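Local coordinates for core protein VP4 (Bluetongue virus, PDB 2JHP) that caps the viral messenger RNA, working as a multi-activity capping enzyme in the inner core of the virus, at residues R109-R112 with M113-G116; L121-Y124 with A125-M128; V393-G397 with L398-S402; G460-R463 with D464-I467; G472-L475 with F476-R480. All blocks are in the same frame, centred on the assembly; numbering follows the deposited sequence.

Interaction 1 of 5, residues R109-R112 with M113-G116; sequences RRIR and MRKG. With GUN (guanine), chain E.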
# COMPACT_ATOMS: atom_id res chain seq x y z
N ARG A 109 -8.97 -5.23 15.55
CA ARG A 109 -8.99 -3.84 15.09
C ARG A 109 -7.58 -3.35 14.83
O ARG A 109 -7.33 -2.59 13.91
CB ARG A 109 -9.71 -2.91 16.07
CG ARG A 109 -9.58 -1.43 15.70
CD ARG A 109 -10.59 -0.96 14.66
NE ARG A 109 -11.79 -0.48 15.35
CZ ARG A 109 -12.88 -1.20 15.57
NH1 ARG A 109 -13.91 -0.66 16.22
NH2 ARG A 109 -12.97 -2.46 15.15
N ARG A 110 -6.64 -3.84 15.62
CA ARG A 110 -5.23 -3.52 15.40
C ARG A 110 -4.72 -3.98 14.00
O ARG A 110 -4.02 -3.23 13.31
CB ARG A 110 -4.40 -4.12 16.51
CG ARG A 110 -3.19 -3.35 16.79
CD ARG A 110 -3.26 -2.67 18.11
NE ARG A 110 -2.36 -3.26 19.10
CZ ARG A 110 -1.04 -3.14 19.13
NH1 ARG A 110 -0.35 -2.46 18.23
NH2 ARG A 110 -0.41 -3.71 20.10
N ILE A 111 -5.09 -5.20 13.59
CA ILE A 111 -4.75 -5.70 12.25
C ILE A 111 -5.39 -4.85 11.16
O ILE A 111 -4.77 -4.59 10.12
CB ILE A 111 -5.13 -7.19 12.05
CG1 ILE A 111 -4.21 -8.10 12.89
CG2 ILE A 111 -5.05 -7.56 10.56
CD1 ILE A 111 -4.57 -9.58 12.82
N ARG A 112 -6.62 -4.40 11.39
CA ARG A 112 -7.31 -3.51 10.45
C ARG A 112 -6.65 -2.13 10.30
O ARG A 112 -6.75 -1.52 9.24
CB ARG A 112 -8.78 -3.36 10.81
CG ARG A 112 -9.61 -4.65 10.66
CD ARG A 112 -10.01 -4.92 9.21
NE ARG A 112 -10.55 -6.26 9.02
CZ ARG A 112 -11.81 -6.62 9.27
NH1 ARG A 112 -12.69 -5.72 9.72
NH2 ARG A 112 -12.20 -7.87 9.06
N MET A 113 -5.97 -1.66 11.34
CA MET A 113 -5.33 -0.33 11.34
C MET A 113 -4.10 -0.23 10.46
O MET A 113 -3.64 0.87 10.16
CB MET A 113 -4.91 0.08 12.75
CG MET A 113 -6.03 0.38 13.69
SD MET A 113 -5.36 0.97 15.25
CE MET A 113 -6.60 0.29 16.31
N ARG A 114 -3.54 -1.38 10.07
CA ARG A 114 -2.38 -1.41 9.19
C ARG A 114 -2.67 -0.67 7.90
O ARG A 114 -1.80 0.02 7.38
CB ARG A 114 -1.94 -2.83 8.86
CG ARG A 114 -1.39 -3.62 10.02
CD ARG A 114 -1.10 -5.02 9.60
NE ARG A 114 -0.73 -5.84 10.74
CZ ARG A 114 -0.30 -7.09 10.67
NH1 ARG A 114 -0.17 -7.69 9.49
NH2 ARG A 114 0.00 -7.75 11.78
N LYS A 115 -3.89 -0.82 7.40
CA LYS A 115 -4.28 -0.20 6.14
C LYS A 115 -4.16 1.32 6.26
O LYS A 115 -3.70 1.98 5.34
CB LYS A 115 -5.71 -0.59 5.77
CG LYS A 115 -5.94 -0.75 4.28
CD LYS A 115 -7.43 -0.68 3.92
CE LYS A 115 -7.77 0.68 3.35
NZ LYS A 115 -9.22 0.95 3.29
N GLY A 116 -4.56 1.85 7.41
CA GLY A 116 -4.51 3.28 7.67
C GLY A 116 -3.10 3.81 7.57
O GLY A 116 -2.86 4.87 6.98
N9 GUN E . -1.54 -1.46 2.99
C8 GUN E . -1.43 -2.40 2.06
N7 GUN E . -0.43 -3.23 2.40
C5 GUN E . 0.08 -2.82 3.55
C6 GUN E . 1.12 -3.29 4.37
O6 GUN E . 1.76 -4.29 4.06
N1 GUN E . 1.42 -2.60 5.55
C2 GUN E . 0.67 -1.46 5.88
N2 GUN E . 0.92 -0.79 6.98
N3 GUN E . -0.32 -1.04 5.07
C4 GUN E . -0.63 -1.68 3.93
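Met113 lies back along the turn before it, its terminal CE reaching Arg109 CG at 3.5 Å while its CG rests 3.2 Å from Arg109 O. This is the tight side of the contact. CG stands anti to the carbonyl carbon (chi1 -69°), which sends the chain back beside its own backbone N; the thioether, flexible and apolar, then packs against Arg109 and Val87 of strand 87-88. The amide of Met113 is shared by two acceptors, Arg109 O at 3.1 Å and Arg110 O at 3.2 Å, both weakly bonded.

The four-residue spacing of a regular helix gives way here to three. Arg114 N bonds weakly to Ile111 O at 3.4 Å, and Lys115 N, also weakly, to Arg112 O, as befits the bend where helix 99-112 passes into helix 114-128. Arg114 runs extended from CG to NE, its aliphatic part starting beside Ile111 O, with Ile111 CG1 over one face of its guanidinium. A cation-pi contact with Trp495 engages that charged end, while at the other end of the residue the carbonyl O receives a weak bond from N2 of the bound guanine at 2.9 Å.

The solvent side belongs to Arg112 and Lys115, both exposed, whose long charged chains suit water. Arg112 is rooted away from the turn, though its CB touches Met113 N, and the end of Lys115 leads away to a long, weak ion pair with Asp119. Arg110 also turns away, to salt bridges with Asp492 and Asp47.

Interaction 2 of 5, residues L121-Y124 with A125-M128; sequences LRNY and AFKM. With SAH (S-adenosyl-L-homocysteine), chain B.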
# COMPACT_ATOMS: atom_id res chain seq x y z
N LEU A 121 0.80 6.98 3.97
CA LEU A 121 2.02 7.06 3.19
C LEU A 121 1.77 7.05 1.69
O LEU A 121 2.50 7.69 0.94
CB LEU A 121 2.98 5.92 3.55
CG LEU A 121 3.53 5.85 4.97
CD1 LEU A 121 4.68 4.82 5.03
CD2 LEU A 121 4.01 7.21 5.47
N ARG A 122 0.75 6.33 1.25
CA ARG A 122 0.50 6.21 -0.17
C ARG A 122 -0.15 7.47 -0.72
O ARG A 122 0.11 7.85 -1.87
CB ARG A 122 -0.36 5.00 -0.49
CG ARG A 122 -0.13 4.46 -1.91
CD ARG A 122 -0.95 3.21 -2.24
NE ARG A 122 -0.62 2.12 -1.33
CZ ARG A 122 -1.35 1.82 -0.26
NH1 ARG A 122 -2.44 2.52 -0.00
NH2 ARG A 122 -0.97 0.82 0.53
N ASN A 123 -0.97 8.13 0.09
CA ASN A 123 -1.62 9.36 -0.34
C ASN A 123 -0.61 10.46 -0.52
O ASN A 123 -0.66 11.14 -1.50
CB ASN A 123 -2.77 9.75 0.58
CG ASN A 123 -3.94 8.75 0.51
OD1 ASN A 123 -3.97 7.84 -0.33
ND2 ASN A 123 -4.90 8.92 1.41
N TYR A 124 0.34 10.57 0.39
CA TYR A 124 1.45 11.51 0.22
C TYR A 124 2.17 11.22 -1.11
O TYR A 124 2.51 12.16 -1.86
CB TYR A 124 2.44 11.43 1.40
CG TYR A 124 3.80 12.07 1.14
CD1 TYR A 124 3.99 13.44 1.29
CD2 TYR A 124 4.90 11.29 0.74
CE1 TYR A 124 5.23 14.03 1.06
CE2 TYR A 124 6.15 11.87 0.50
CZ TYR A 124 6.31 13.25 0.66
OH TYR A 124 7.54 13.83 0.41
N ALA A 125 2.36 9.93 -1.39
CA ALA A 125 3.05 9.48 -2.59
C ALA A 125 2.30 9.78 -3.89
O ALA A 125 2.94 10.00 -4.92
CB ALA A 125 3.40 7.99 -2.51
N PHE A 126 0.97 9.79 -3.84
CA PHE A 126 0.18 10.12 -5.03
C PHE A 126 0.28 11.61 -5.31
O PHE A 126 0.13 12.05 -6.46
CB PHE A 126 -1.28 9.69 -4.89
CG PHE A 126 -1.51 8.23 -5.13
CD1 PHE A 126 -2.00 7.41 -4.11
CD2 PHE A 126 -1.25 7.65 -6.38
CE1 PHE A 126 -2.22 6.03 -4.33
CE2 PHE A 126 -1.47 6.28 -6.61
CZ PHE A 126 -1.96 5.47 -5.58
N LYS A 127 0.52 12.39 -4.26
CA LYS A 127 0.69 13.84 -4.38
C LYS A 127 2.06 14.19 -4.93
O LYS A 127 2.21 15.19 -5.63
CB LYS A 127 0.47 14.55 -3.04
CG LYS A 127 -0.94 14.42 -2.47
CD LYS A 127 -1.98 14.95 -3.45
CE LYS A 127 -3.40 14.69 -3.00
NZ LYS A 127 -4.36 14.84 -4.14
N MET A 128 3.05 13.35 -4.64
CA MET A 128 4.44 13.68 -4.96
C MET A 128 5.10 12.82 -6.05
O MET A 128 6.22 13.12 -6.45
CB MET A 128 5.30 13.67 -3.69
CG MET A 128 4.79 14.55 -2.56
SD MET A 128 4.89 16.31 -2.94
CE MET A 128 4.33 17.01 -1.39
N SAH B . 3.38 -1.31 -2.96
CA SAH B . 2.00 -1.71 -2.54
CB SAH B . 1.81 -3.21 -2.28
CG SAH B . 2.99 -4.07 -1.87
SD SAH B . 2.57 -5.83 -1.97
C SAH B . 1.47 -0.89 -1.37
O SAH B . 1.66 0.32 -1.33
OXT SAH B . 0.82 -1.42 -0.47
C5' SAH B . 4.25 -6.21 -2.54
C4' SAH B . 4.33 -6.47 -4.03
O4' SAH B . 5.58 -6.06 -4.55
C3' SAH B . 4.18 -7.95 -4.37
O3' SAH B . 3.33 -8.02 -5.51
C2' SAH B . 5.58 -8.40 -4.76
O2' SAH B . 5.58 -9.39 -5.75
C1' SAH B . 6.18 -7.11 -5.30
N9 SAH B . 7.66 -7.08 -5.24
C8 SAH B . 8.47 -7.60 -4.26
N7 SAH B . 9.76 -7.37 -4.59
C5 SAH B . 9.79 -6.71 -5.77
C6 SAH B . 10.84 -6.22 -6.56
N6 SAH B . 12.10 -6.38 -6.18
N1 SAH B . 10.56 -5.57 -7.75
C2 SAH B . 9.25 -5.39 -8.15
N3 SAH B . 8.21 -5.87 -7.37
C4 SAH B . 8.47 -6.52 -6.20
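On helix 114-128, which leads into strand 131-132 of a methyltransferase-like Rossmann fold, Arg122 meets bound S-adenosyl-L-homocysteine, and Phe126, one turn on, packs against the stem of that arginine. Arginine suits this place because its planar, two-pronged guanidinium matches the carboxylate of the ligand. Arg122 NE gives a nearly straight bond to SAH O, 2.9 Å and 162°, and that oxygen lies at the edge of the guanidinium, in its plane. Arg122 NH2 reaches SAH OXT at 3.0 Å and adds a weak bond to SAH O, so two nitrogens grip both oxygens. A bend in the chain at CG-CD (chi3 -60°) turns the head toward the ligand. From the second shell, Asp119 holds NH1 by a salt bridge, which restrains the rotation of the group; Arg122 also touches the bound guanine.

The ring of Phe126, stacked on Phe132 and edge to face with His148, lies alongside CG and CD of the arginine, its CE1 3.6 Å from Arg122 CG, with the ring and guanidinium planes steeply inclined to each other.

Regular backbone bonds such as Phe126 N to Arg122 O, 2.9 Å, carry the helix between these turns. Farther round, Tyr124 sends its hydroxyl to Glu505 and offers one ring face to Met128, whose flexible thioether can lie across it. Met128 SD makes the Met-aromatic part, oblique and 5.3 Å from the Tyr124 centroid, while Met128 CG makes a CH-pi contact over the face, 4.0 Å from that centroid and 23° off the ring normal.

Interaction 3 of 5, residues V393-G397 with L398-S402; sequences VRKNG and LLHES. With SAH (S-adenosyl-L-homocysteine), chain B.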
# COMPACT_ATOMS: atom_id res chain seq x y z
N VAL A 393 2.31 -2.48 -15.31
CA VAL A 393 3.50 -2.80 -16.07
C VAL A 393 4.44 -3.63 -15.21
O VAL A 393 4.83 -3.23 -14.11
CB VAL A 393 4.23 -1.54 -16.60
CG1 VAL A 393 5.32 -1.94 -17.59
CG2 VAL A 393 3.24 -0.59 -17.26
N ARG A 394 4.76 -4.81 -15.72
CA ARG A 394 5.66 -5.76 -15.03
C ARG A 394 7.09 -5.24 -15.17
O ARG A 394 7.61 -5.15 -16.27
CB ARG A 394 5.48 -7.18 -15.63
CG ARG A 394 6.15 -8.27 -14.82
CD ARG A 394 5.57 -9.63 -15.06
NE ARG A 394 6.14 -10.58 -14.10
CZ ARG A 394 5.62 -10.88 -12.92
NH1 ARG A 394 4.49 -10.30 -12.51
NH2 ARG A 394 6.22 -11.75 -12.13
N LYS A 395 7.69 -4.85 -14.04
CA LYS A 395 9.04 -4.27 -13.96
C LYS A 395 9.61 -4.47 -12.57
O LYS A 395 8.90 -4.28 -11.57
CB LYS A 395 8.97 -2.76 -14.22
CG LYS A 395 10.04 -2.19 -15.13
CD LYS A 395 9.54 -2.17 -16.57
CE LYS A 395 10.42 -1.31 -17.47
NZ LYS A 395 9.71 -1.00 -18.75
N ASN A 396 10.88 -4.84 -12.48
CA ASN A 396 11.55 -4.98 -11.19
C ASN A 396 12.08 -3.63 -10.71
O ASN A 396 13.01 -3.06 -11.29
CB ASN A 396 12.68 -6.02 -11.25
CG ASN A 396 13.27 -6.36 -9.87
OD1 ASN A 396 13.27 -5.53 -8.94
ND2 ASN A 396 13.77 -7.59 -9.73
N GLY A 397 11.50 -3.16 -9.61
CA GLY A 397 11.80 -1.86 -9.04
C GLY A 397 13.27 -1.58 -8.88
O GLY A 397 13.73 -0.47 -9.18
N LEU A 398 14.02 -2.59 -8.42
CA LEU A 398 15.45 -2.45 -8.14
C LEU A 398 16.24 -2.25 -9.42
O LEU A 398 17.31 -1.64 -9.39
CB LEU A 398 15.99 -3.66 -7.39
CG LEU A 398 15.29 -4.10 -6.11
CD1 LEU A 398 15.63 -5.55 -5.80
CD2 LEU A 398 15.64 -3.20 -4.95
N LEU A 399 15.73 -2.75 -10.53
CA LEU A 399 16.46 -2.72 -11.80
C LEU A 399 15.97 -1.64 -12.75
O LEU A 399 16.57 -1.40 -13.79
CB LEU A 399 16.40 -4.09 -12.49
CG LEU A 399 16.91 -5.31 -11.70
CD1 LEU A 399 16.33 -6.60 -12.29
CD2 LEU A 399 18.43 -5.33 -11.68
N HIS A 400 14.88 -0.98 -12.38
CA HIS A 400 14.29 0.04 -13.23
C HIS A 400 14.95 1.40 -12.98
O HIS A 400 14.98 1.89 -11.85
CB HIS A 400 12.79 0.10 -12.98
CG HIS A 400 12.07 1.11 -13.82
ND1 HIS A 400 11.76 2.37 -13.37
CD2 HIS A 400 11.60 1.04 -15.09
CE1 HIS A 400 11.14 3.04 -14.32
NE2 HIS A 400 11.03 2.25 -15.38
N GLU A 401 15.50 1.99 -14.04
CA GLU A 401 16.00 3.36 -13.98
C GLU A 401 14.91 4.30 -14.49
O GLU A 401 14.41 4.14 -15.60
CB GLU A 401 17.30 3.52 -14.77
CG GLU A 401 18.09 4.79 -14.40
CD GLU A 401 19.57 4.72 -14.79
OE1 GLU A 401 20.19 3.65 -14.60
OE2 GLU A 401 20.10 5.75 -15.26
N SER A 402 14.54 5.29 -13.68
CA SER A 402 13.40 6.15 -13.99
C SER A 402 13.76 7.58 -14.32
O SER A 402 14.80 8.09 -13.90
CB SER A 402 12.38 6.12 -12.85
OG SER A 402 12.99 6.00 -11.59
N SAH B . 3.38 -1.31 -2.96
CA SAH B . 2.00 -1.71 -2.54
CB SAH B . 1.81 -3.21 -2.28
CG SAH B . 2.99 -4.07 -1.87
SD SAH B . 2.57 -5.83 -1.97
C SAH B . 1.47 -0.89 -1.37
O SAH B . 1.66 0.32 -1.33
OXT SAH B . 0.82 -1.42 -0.47
C5' SAH B . 4.25 -6.21 -2.54
C4' SAH B . 4.33 -6.47 -4.03
O4' SAH B . 5.58 -6.06 -4.55
C3' SAH B . 4.18 -7.95 -4.37
O3' SAH B . 3.33 -8.02 -5.51
C2' SAH B . 5.58 -8.40 -4.76
O2' SAH B . 5.58 -9.39 -5.75
C1' SAH B . 6.18 -7.11 -5.30
N9 SAH B . 7.66 -7.08 -5.24
C8 SAH B . 8.47 -7.60 -4.26
N7 SAH B . 9.76 -7.37 -4.59
C5 SAH B . 9.79 -6.71 -5.77
C6 SAH B . 10.84 -6.22 -6.56
N6 SAH B . 12.10 -6.38 -6.18
N1 SAH B . 10.56 -5.57 -7.75
C2 SAH B . 9.25 -5.39 -8.15
N3 SAH B . 8.21 -5.87 -7.37
C4 SAH B . 8.47 -6.52 -6.20
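Asn396 OD1 serves two donors at once: Leu398 N, 3.1 Å away across the turn, and N6 of the adenine of S-adenosyl-L-homocysteine, also at 3.1 Å. Gly397 N completes the reading of the base by donating to adenine N1 at 3.2 Å, while Leu398 CD1 packs against N6 at 3.6 Å. An asparagine fits because its amide oxygen can accept from the exocyclic amine and from the chain together; with CG anti to the backbone N (chi1 -171°), OD1 is placed between the two.

The bond to Leu398 N closes an Asx turn that holds the amide in position. In the same turn Leu399 N binds Asn396 O at 2.8 Å, approaching from above the carbonyl plane, and Leu399 CD1 lies 3.8 Å from Asn396 ND2. His400 N adds a weak bond to Gly397 O, which Arg406 holds as well.

Farther from the ligand, Lys395 CE meets the edge of the His400 ring, 3.5 Å from CD2. The ring also contacts those of His133 and Tyr151, tying the loop to the sheet.

Strand 393-394 ends just before this turn, at the margin of a mixed sheet, and adenine recognition by the loop after such a strand is characteristic of class I, Rossmann-like methyltransferases.

Interaction 4 of 5, residues G460-R463 with D464-I467; sequences GSYR and DIRI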
# COMPACT_ATOMS: atom_id res chain seq x y z
N GLY A 460 20.93 5.71 4.97
CA GLY A 460 19.72 6.34 4.45
C GLY A 460 19.70 7.85 4.44
O GLY A 460 19.11 8.45 3.55
N SER A 461 20.36 8.46 5.43
CA SER A 461 20.26 9.90 5.64
C SER A 461 21.14 10.74 4.72
O SER A 461 22.37 10.60 4.74
CB SER A 461 20.55 10.25 7.10
OG SER A 461 20.48 11.65 7.32
N TYR A 462 20.51 11.59 3.93
CA TYR A 462 21.22 12.55 3.09
C TYR A 462 20.65 13.94 3.27
O TYR A 462 19.55 14.12 3.80
CB TYR A 462 21.15 12.17 1.61
CG TYR A 462 21.85 10.88 1.27
CD1 TYR A 462 21.18 9.65 1.39
CD2 TYR A 462 23.18 10.87 0.82
CE1 TYR A 462 21.81 8.46 1.07
CE2 TYR A 462 23.82 9.66 0.50
CZ TYR A 462 23.12 8.46 0.64
OH TYR A 462 23.72 7.27 0.33
N ARG A 463 21.40 14.93 2.82
CA ARG A 463 20.93 16.30 2.78
C ARG A 463 19.45 16.33 2.34
O ARG A 463 18.59 16.83 3.07
CB ARG A 463 21.84 17.07 1.82
CG ARG A 463 21.86 18.58 1.95
CD ARG A 463 22.69 19.17 0.81
NE ARG A 463 22.12 18.87 -0.51
CZ ARG A 463 22.57 17.94 -1.35
NH1 ARG A 463 23.62 17.19 -1.04
NH2 ARG A 463 21.96 17.75 -2.52
N ASP A 464 19.15 15.73 1.19
CA ASP A 464 17.78 15.69 0.66
C ASP A 464 16.94 14.49 1.07
O ASP A 464 15.74 14.46 0.80
CB ASP A 464 17.79 15.80 -0.87
CG ASP A 464 18.29 17.16 -1.36
OD1 ASP A 464 18.30 18.13 -0.57
OD2 ASP A 464 18.68 17.25 -2.55
N ILE A 465 17.56 13.49 1.70
CA ILE A 465 16.82 12.29 2.11
C ILE A 465 16.68 12.19 3.62
O ILE A 465 17.66 12.01 4.34
CB ILE A 465 17.39 10.98 1.50
CG1 ILE A 465 17.48 11.06 -0.02
CG2 ILE A 465 16.51 9.78 1.90
CD1 ILE A 465 16.14 11.06 -0.74
N ARG A 466 15.43 12.31 4.05
CA ARG A 466 15.02 12.21 5.43
C ARG A 466 14.76 10.72 5.75
O ARG A 466 14.03 10.04 5.04
CB ARG A 466 13.75 13.04 5.58
CG ARG A 466 13.68 13.98 6.78
CD ARG A 466 14.50 15.26 6.58
NE ARG A 466 15.92 14.95 6.72
CZ ARG A 466 16.81 15.07 5.74
NH1 ARG A 466 18.07 14.75 5.96
NH2 ARG A 466 16.44 15.52 4.55
N ILE A 467 15.37 10.22 6.82
CA ILE A 467 15.24 8.80 7.17
C ILE A 467 14.70 8.62 8.58
O ILE A 467 15.33 9.03 9.56
CB ILE A 467 16.58 8.01 6.94
CG1 ILE A 467 16.36 6.49 7.08
CG2 ILE A 467 17.68 8.47 7.86
CD1 ILE A 467 15.66 5.87 5.89
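The guanidinium of Arg466 turns its edge to two backbone carbonyls, those of Tyr462 and Arg463, whose oxygens both sit somewhat out of its plane, while Ser461 OG approaches it obliquely. NH1 donates to Tyr462 O at 2.7 Å, and NH2 donates to Arg463 O at 2.9 Å, arriving well above the plane of that carbonyl. Bends at chi2 and chi3 curl the chain so that its head returns to the turn although its root points away. The Tyr462 ring has Ile465 CB at its edge, and these two side chains run side by side, Tyr462 CB 3.9 Å from Ile465 CB. Arg463 and Asp464 also lie side by side; with the planes of their flat ends 74° apart, a single pair, NH2 to OD2 at 3.3 Å, makes the salt bridge on the outer side, where charged residues suit the solvent.

Backbone bonds pair Tyr462 with Ile465 in both directions. Tyr462 N meets a lone pair of Ile465 O at 2.9 Å and 160°, whereas the return bond from Ile465 N is weak. Arg463 and Asp464 form the corner, a type I beta turn linking helix 453-460 to strand 466-469, an edge strand of its sheet. Gly460, lacking a side chain, lets the branched Ile467 come close, and Ile467 CG2 packs 3.5 Å from Ser461 CB.

Asp567 takes Arg466 NE in a salt bridge and also accepts from Ser461 OG, while NH2 has a further acceptor in Glu505 O. With every guanidinium nitrogen engaged, the buried arginine probably keeps its charge; it gives Tyr462 O a donor beyond the weak Ile465 N bond, and Arg463 O another.

Interaction 5 of 5, residues G472-L475 with F476-R480; sequences GAIL and FLMWR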
# COMPACT_ATOMS: atom_id res chain seq x y z
N GLY A 472 7.62 8.06 13.24
CA GLY A 472 8.29 9.34 13.01
C GLY A 472 7.87 9.93 11.68
O GLY A 472 7.55 11.12 11.58
N ALA A 473 7.85 9.08 10.66
CA ALA A 473 7.50 9.46 9.30
C ALA A 473 6.10 10.03 9.23
O ALA A 473 5.88 11.03 8.54
CB ALA A 473 7.64 8.28 8.38
N ILE A 474 5.16 9.41 9.94
CA ILE A 474 3.78 9.88 9.94
C ILE A 474 3.66 11.22 10.68
O ILE A 474 3.01 12.14 10.19
CB ILE A 474 2.84 8.82 10.54
CG1 ILE A 474 2.72 7.59 9.61
CG2 ILE A 474 1.47 9.42 10.89
CD1 ILE A 474 1.74 7.71 8.41
N LEU A 475 4.30 11.32 11.83
CA LEU A 475 4.31 12.52 12.64
C LEU A 475 4.96 13.69 11.91
O LEU A 475 4.54 14.85 12.05
CB LEU A 475 5.05 12.24 13.95
CG LEU A 475 4.24 11.90 15.21
CD1 LEU A 475 2.72 11.93 15.01
CD2 LEU A 475 4.70 10.60 15.81
N PHE A 476 5.99 13.39 11.12
CA PHE A 476 6.60 14.37 10.25
C PHE A 476 5.58 14.91 9.24
O PHE A 476 5.49 16.12 9.04
CB PHE A 476 7.80 13.78 9.53
CG PHE A 476 8.60 14.79 8.76
CD1 PHE A 476 9.49 15.64 9.41
CD2 PHE A 476 8.45 14.91 7.38
CE1 PHE A 476 10.23 16.57 8.71
CE2 PHE A 476 9.18 15.84 6.67
CZ PHE A 476 10.07 16.67 7.34
N LEU A 477 4.83 14.01 8.62
CA LEU A 477 3.84 14.39 7.61
C LEU A 477 2.63 15.04 8.23
O LEU A 477 2.04 15.91 7.62
CB LEU A 477 3.42 13.18 6.74
CG LEU A 477 4.52 12.57 5.87
CD1 LEU A 477 4.20 11.15 5.43
CD2 LEU A 477 4.79 13.48 4.68
N MET A 478 2.24 14.63 9.43
CA MET A 478 1.22 15.36 10.16
C MET A 478 1.62 16.85 10.24
O MET A 478 0.81 17.76 10.02
CB MET A 478 0.99 14.79 11.55
CG MET A 478 0.07 13.60 11.56
SD MET A 478 -0.29 13.02 13.22
CE MET A 478 -1.14 11.49 12.87
N TRP A 479 2.90 17.07 10.51
CA TRP A 479 3.46 18.38 10.84
C TRP A 479 3.70 19.26 9.61
O TRP A 479 3.42 20.45 9.65
CB TRP A 479 4.76 18.14 11.61
CG TRP A 479 5.55 19.34 11.99
CD1 TRP A 479 5.08 20.50 12.51
CD2 TRP A 479 6.97 19.46 11.94
NE1 TRP A 479 6.12 21.36 12.76
CE2 TRP A 479 7.30 20.74 12.42
CE3 TRP A 479 8.00 18.61 11.51
CZ2 TRP A 479 8.61 21.20 12.49
CZ3 TRP A 479 9.31 19.06 11.58
CH2 TRP A 479 9.61 20.35 12.06
N ARG A 480 4.21 18.65 8.54
CA ARG A 480 4.56 19.35 7.30
C ARG A 480 3.40 19.42 6.29
O ARG A 480 3.24 20.42 5.58
CB ARG A 480 5.80 18.69 6.66
CG ARG A 480 6.27 19.30 5.33
CD ARG A 480 7.45 20.23 5.50
NE ARG A 480 8.74 19.53 5.34
CZ ARG A 480 9.91 20.01 5.77
NH1 ARG A 480 9.97 21.18 6.40
NH2 ARG A 480 11.01 19.31 5.57
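Met478 N donates to Ile474 O at 2.7 Å and 161°, and Phe476 N to Gly472 O at 2.8 Å; both donors lie nearly along the C=O axis, as expected of alpha-helical i to i+4 bonds. The neighbouring bonds are longer: Leu477 N stands 3.2 Å from Ala473 O, and Trp479 N, at the same distance from Leu475 O, comes from above the carbonyl plane.

Against this frame the side chains of successive turns meet. Met478, extended beyond CG, lays its tail over the preceding turn: SD touches Leu475 CD1 at 3.7 Å and CE reaches Ile474 CG2 at 3.9 Å. An unbranched, flexible thioether can lie across both branched residues in this way.

Helix 470-480 follows strand 466-469 and precedes strand 499-503 in the same methyltransferase-like sheet, and its apolar residues are shared out among its neighbours. Small Ala473 allows close approach to Val501, while Phe476 covers Leu503 and meets the ring of Trp570. CG of Phe476 is anti to the backbone N (chi1 -172°), which carries the ring away from the turn before it.

On another side Ile474 packs on Phe117, Ala120 and Leu121 of helix 114-128, and Leu477 on Tyr124, branched aliphatics that fill the interface between the helices. Trp479, nearer the surface, gives its indole N-H to Ser593 O, and its side chain touches Arg60 of helix 59-64.

Overall arrangement
Along the chain the five contacts come in series. Interactions 1 and 2 share helix 114-128, their centres 19 Å apart; interaction 1 meets guanine, interaction 2 both guanine and S-adenosyl-L-homocysteine. Interaction 3 grips the other end of the latter ligand, 19 Å from interaction 2 between centres. Interactions 3 and 4 belong to opposite edges of one seven-stranded mixed sheet, at strands 393-394 and 466-469. The latter strand runs directly into helix 470-480 of interaction 5, which packs on helix 114-128 through Ile474 and Leu477 against Leu121 and Tyr124 of interaction 2. Residues far apart in sequence thus build one methyltransferase-like domain; another sheet of the same strand order probably forms a second such domain.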